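Local coordinates for protein ECF RNA polymerase sigma factor SigK (Mycobacterium tuberculosis, PDB 4NQW) that probably acts as an initiation factor that directs RNA polymerase to specific promoters and is held inactive by an anti-sigma factor until that partner is proteolysed, at residues E74-L77 with E78-R81; A193-S196 with L197-C200. One frame throughout, in Å; residues are numbered along the deposited sequence.

Interaction 1: E74-L77 with E78-R81; sequences EIYL and EVWR. With CD (cadmium ion), chain F.
Val79 lays its CG2 methyl beside the ring of Tyr76, 4.1 Å from Tyr76 CD2, and the two side chains run alongside each other, pointing the same way. With CG1 anti to its backbone N (chi1 172°), Val79 turns CG2 back along the helix, where the methyl also comes 3.3 Å from the carbonyl oxygen Ile75 O. A turn's worth of i to i+4 backbone hydrogen bonds carries the pair: Val79 N to Ile75 O is 2.9 Å, and Glu78, Trp80 and Arg81 donate likewise to Glu74, Tyr76 and Leu77. This is one continuous piece of helix 65-82 in the sigma-70 region 2 domain, the part of an ECF factor that recognises the -10 element and helps melt promoter DNA. Its inner side is apolar: Ile75 and Val79 are buried against helices 42-62 and 93-111, while the Tyr76 hydroxyl is hydrogen-bonded to Thr50 and the ring meets Tyr47 edge-to-face. On another side, Glu78 reaches out fully extended beyond CG, and its carboxylate grips a cadmium ion with both oxygens, OE1 at 2.6 Å and OE2 at 2.8 Å; a water is a further ligand of the ion. Glu78 OE2 is also hydrogen-bonded to Arg104, which forms a salt bridge with Glu74 as well, so one arginine steadies two acids a turn apart. Leu77 and the poorly ordered Arg81 lie side by side, Leu77 CD1 standing 3.5 Å from Arg81 NH1 and oblique to the guanidinium plane, and Leu77 also packs against the neighbouring protein chain.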
loop_
_atom_site.group_PDB
_atom_site.type_symbol
_atom_site.label_atom_id
_atom_site.label_comp_id
_atom_site.label_asym_id
_atom_site.label_seq_id
_atom_site.Cartn_x
_atom_site.Cartn_y
_atom_site.Cartn_z
ATOM N N GLU A 74 13.803 -1.655 6.986
ATOM C CA GLU A 74 13.014 -0.789 7.857
ATOM C C GLU A 74 11.576 -1.288 7.951
ATOM O O GLU A 74 10.981 -1.275 9.026
ATOM C CB GLU A 74 13.031 0.656 7.350
ATOM C CG GLU A 74 14.361 1.374 7.533
ATOM C CD GLU A 74 14.380 2.767 6.918
ATOM O OE1 GLU A 74 13.332 3.232 6.417
ATOM O OE2 GLU A 74 15.455 3.401 6.934
ATOM N N ILE A 75 11.034 -1.738 6.819
ATOM C CA ILE A 75 9.654 -2.221 6.748
ATOM C C ILE A 75 9.457 -3.448 7.633
ATOM O O ILE A 75 8.537 -3.481 8.445
ATOM C CB ILE A 75 9.232 -2.534 5.293
ATOM C CG1 ILE A 75 9.152 -1.236 4.486
ATOM C CG2 ILE A 75 7.877 -3.227 5.258
ATOM C CD1 ILE A 75 9.197 -1.412 2.981
ATOM N N TYR A 76 10.327 -4.443 7.492
ATOM C CA TYR A 76 10.218 -5.668 8.293
ATOM C C TYR A 76 10.625 -5.473 9.757
ATOM O O TYR A 76 10.195 -6.243 10.621
ATOM C CB TYR A 76 10.994 -6.819 7.646
ATOM C CG TYR A 76 10.277 -7.365 6.435
ATOM C CD1 TYR A 76 10.693 -7.047 5.146
ATOM C CD2 TYR A 76 9.157 -8.174 6.580
ATOM C CE1 TYR A 76 10.023 -7.534 4.036
ATOM C CE2 TYR A 76 8.479 -8.664 5.478
ATOM C CZ TYR A 76 8.916 -8.343 4.209
ATOM O OH TYR A 76 8.245 -8.836 3.116
ATOM N N LEU A 77 11.428 -4.449 10.042
ATOM C CA LEU A 77 11.683 -4.058 11.433
ATOM C C LEU A 77 10.394 -3.502 12.045
ATOM O O LEU A 77 10.061 -3.830 13.180
ATOM C CB LEU A 77 12.827 -3.036 11.532
ATOM C CG LEU A 77 13.456 -2.714 12.903
ATOM C CD1 LEU A 77 12.536 -1.890 13.799
ATOM C CD2 LEU A 77 13.916 -3.969 13.635
ATOM N N GLU A 78 9.663 -2.679 11.291
ATOM C CA GLU A 78 8.366 -2.172 11.762
ATOM C C GLU A 78 7.338 -3.296 11.904
ATOM O O GLU A 78 6.535 -3.277 12.835
ATOM C CB GLU A 78 7.808 -1.066 10.854
ATOM C CG GLU A 78 6.491 -0.488 11.374
ATOM C CD GLU A 78 5.971 0.702 10.588
ATOM O OE1 GLU A 78 4.850 1.160 10.893
ATOM O OE2 GLU A 78 6.665 1.187 9.671
ATOM N N VAL A 79 7.356 -4.261 10.986
ATOM C CA VAL A 79 6.485 -5.435 11.098
ATOM C C VAL A 79 6.707 -6.074 12.462
ATOM O O VAL A 79 5.770 -6.252 13.233
ATOM C CB VAL A 79 6.761 -6.489 10.000
ATOM C CG1 VAL A 79 5.985 -7.774 10.270
ATOM C CG2 VAL A 79 6.395 -5.950 8.626
ATOM N N TRP A 80 7.965 -6.393 12.749
ATOM C CA TRP A 80 8.358 -7.010 14.014
ATOM C C TRP A 80 7.904 -6.218 15.240
ATOM O O TRP A 80 7.345 -6.786 16.180
ATOM C CB TRP A 80 9.877 -7.161 14.054
ATOM C CG TRP A 80 10.393 -7.800 15.296
ATOM C CD1 TRP A 80 10.926 -7.173 16.385
ATOM C CD2 TRP A 80 10.432 -9.198 15.576
ATOM N NE1 TRP A 80 11.295 -8.100 17.329
ATOM C CE2 TRP A 80 11.003 -9.352 16.856
ATOM C CE3 TRP A 80 10.040 -10.339 14.866
ATOM C CZ2 TRP A 80 11.187 -10.602 17.443
ATOM C CZ3 TRP A 80 10.225 -11.576 15.447
ATOM C CH2 TRP A 80 10.798 -11.698 16.720
ATOM N N ARG A 81 8.146 -4.912 15.224
ATOM C CA ARG A 81 7.913 -4.080 16.402
ATOM C C ARG A 81 6.430 -3.758 16.600
ATOM O O ARG A 81 5.924 -3.836 17.722
ATOM C CB ARG A 81 8.737 -2.788 16.325
ATOM C CG ARG A 81 9.325 -2.373 17.663
ATOM C CD ARG A 81 10.253 -1.179 17.531
ATOM N NE ARG A 81 11.322 -1.196 18.530
ATOM C CZ ARG A 81 12.496 -1.816 18.388
ATOM N NH1 ARG A 81 12.792 -2.493 17.279
ATOM N NH2 ARG A 81 13.388 -1.760 19.371
HETATM CD CD CD F . 4.981 3.360 9.565
HETATM O O HOH W 1 5.203 5.213 11.582
#

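Interaction 2: A193-S196 with L197-C200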
loop_
_atom_site.group_PDB
_atom_site.type_symbol
_atom_site.label_atom_id
_atom_site.label_comp_id
_atom_site.label_asym_id
_atom_site.label_seq_id
_atom_site.Cartn_x
_atom_site.Cartn_y
_atom_site.Cartn_z
ATOM N N ALA A 193 -10.858 4.207 -11.016
ATOM C CA ALA A 193 -9.756 3.301 -11.338
ATOM C C ALA A 193 -9.702 2.123 -10.367
ATOM O O ALA A 193 -9.564 0.973 -10.787
ATOM C CB ALA A 193 -8.436 4.055 -11.323
ATOM N N LEU A 194 -9.821 2.416 -9.073
ATOM C CA LEU A 194 -9.799 1.375 -8.038
ATOM C C LEU A 194 -11.050 0.491 -8.046
ATOM O O LEU A 194 -10.973 -0.681 -7.679
ATOM C CB LEU A 194 -9.592 1.986 -6.645
ATOM C CG LEU A 194 -8.141 2.148 -6.179
ATOM C CD1 LEU A 194 -7.532 0.801 -5.819
ATOM C CD2 LEU A 194 -7.279 2.866 -7.206
ATOM N N ARG A 195 -12.191 1.048 -8.453
ATOM C CA ARG A 195 -13.427 0.267 -8.567
ATOM C C ARG A 195 -13.314 -0.744 -9.703
ATOM O O ARG A 195 -13.650 -1.917 -9.534
ATOM C CB ARG A 195 -14.639 1.174 -8.797
ATOM C CG ARG A 195 -15.977 0.444 -8.739
ATOM C CD ARG A 195 -17.156 1.357 -9.049
ATOM N NE ARG A 195 -17.152 2.555 -8.209
ATOM C CZ ARG A 195 -16.782 3.774 -8.599
ATOM N NH1 ARG A 195 -16.391 4.011 -9.849
ATOM N NH2 ARG A 195 -16.812 4.781 -7.729
ATOM N N SER A 196 -12.840 -0.277 -10.854
ATOM C CA SER A 196 -12.607 -1.136 -12.015
ATOM C C SER A 196 -11.616 -2.261 -11.707
ATOM O O SER A 196 -11.792 -3.392 -12.163
ATOM C CB SER A 196 -12.092 -0.304 -13.193
ATOM O OG SER A 196 -11.926 -1.099 -14.352
ATOM N N LEU A 197 -10.577 -1.944 -10.936
ATOM C CA LEU A 197 -9.594 -2.944 -10.517
ATOM C C LEU A 197 -10.209 -3.958 -9.560
ATOM O O LEU A 197 -10.034 -5.164 -9.738
ATOM C CB LEU A 197 -8.377 -2.284 -9.857
ATOM C CG LEU A 197 -7.350 -1.621 -10.775
ATOM C CD1 LEU A 197 -6.187 -1.104 -9.945
ATOM C CD2 LEU A 197 -6.854 -2.583 -11.845
ATOM N N ARG A 198 -10.921 -3.464 -8.550
ATOM C CA ARG A 198 -11.633 -4.326 -7.606
ATOM C C ARG A 198 -12.540 -5.309 -8.350
ATOM O O ARG A 198 -12.560 -6.500 -8.039
ATOM C CB ARG A 198 -12.459 -3.481 -6.626
ATOM C CG ARG A 198 -13.008 -4.256 -5.436
ATOM C CD ARG A 198 -13.815 -3.376 -4.487
ATOM N NE ARG A 198 -13.064 -2.201 -4.031
ATOM C CZ ARG A 198 -13.315 -0.934 -4.373
ATOM N NH1 ARG A 198 -14.318 -0.617 -5.191
ATOM N NH2 ARG A 198 -12.551 0.039 -3.885
ATOM N N ASN A 199 -13.271 -4.804 -9.343
ATOM C CA ASN A 199 -14.188 -5.626 -10.135
ATOM C C ASN A 199 -13.469 -6.630 -11.041
ATOM O O ASN A 199 -13.839 -7.805 -11.079
ATOM C CB ASN A 199 -15.122 -4.740 -10.972
ATOM C CG ASN A 199 -16.112 -3.959 -10.119
ATOM O OD1 ASN A 199 -16.406 -4.332 -8.982
ATOM N ND2 ASN A 199 -16.638 -2.868 -10.671
ATOM N N CYS A 200 -12.446 -6.166 -11.760
ATOM C CA CYS A 200 -11.684 -7.019 -12.682
ATOM C C CYS A 200 -10.959 -8.146 -11.949
ATOM O O CYS A 200 -10.893 -9.272 -12.442
ATOM C CB CYS A 200 -10.669 -6.186 -13.471
ATOM S SG CYS A 200 -9.706 -7.117 -14.692
#
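Arg198 folds back over the preceding turn of its helix: its root and its head group both return to Leu194 O, while NH1 goes on to Arg195. Arg198 CB sits 3.3 Å from Leu194 O, the same oxygen that accepts the Arg198 backbone N-H at 2.9 Å. From there CG runs anti to the backbone N (chi1 -168°), and a bend at chi3 (-54°) swings the head group back toward the N-terminal end of the helix. The guanidinium thereby lies with one face over Leu194 O, which stands 4.0 Å above the plane near its centre, too far for a hydrogen bond but probably a mild electrostatic attraction; Arg198 NH2 is 4.2 Å from Leu194 O. At the tip, NH1 is 3.6 Å from Arg195 CA and 4.0 Å from Arg195 CB. The two arginine side chains cross at an angle, guanidinium planes 67° apart; any repulsion between them is probably eased by the salt bridge of Arg195 NH1 to Asp192. Arg195 also runs beside Asn199, its CG 3.9 Å from Asn199 ND2. The apolar side, Ala193, Leu194 and Leu197, faces Ile162 of helix 156-167; Leu194, Leu197 and Arg198 also touch a neighbouring protein chain. A disulfide ties Cys200 to Cys150 of helix 141-153. This is the amphipathic closing helix of the sigma-70 region 4 domain, and the first part of helix 183-201 overlaps the probable helix-turn-helix DNA-binding motif.

After the short helix 28-34 the chain runs through helix 42-62 and enters helix 65-82, where interaction 1 lies; in region 2 this helix packs on helices 42-62 and 93-111. After residues 113-139, which are not modelled, three helices lead to helix 183-201 and interaction 2; in region 4 that helix packs on helix 156-167 and is joined by the Cys150-Cys200 disulfide to helix 141-153. Neither contact closes a loop of any length, since each joins adjacent turns of one helix, and they follow in series without nesting or crossing. The centres of interaction 1 and interaction 2 lie about 30 Å apart, on opposite sides of the chain's centre.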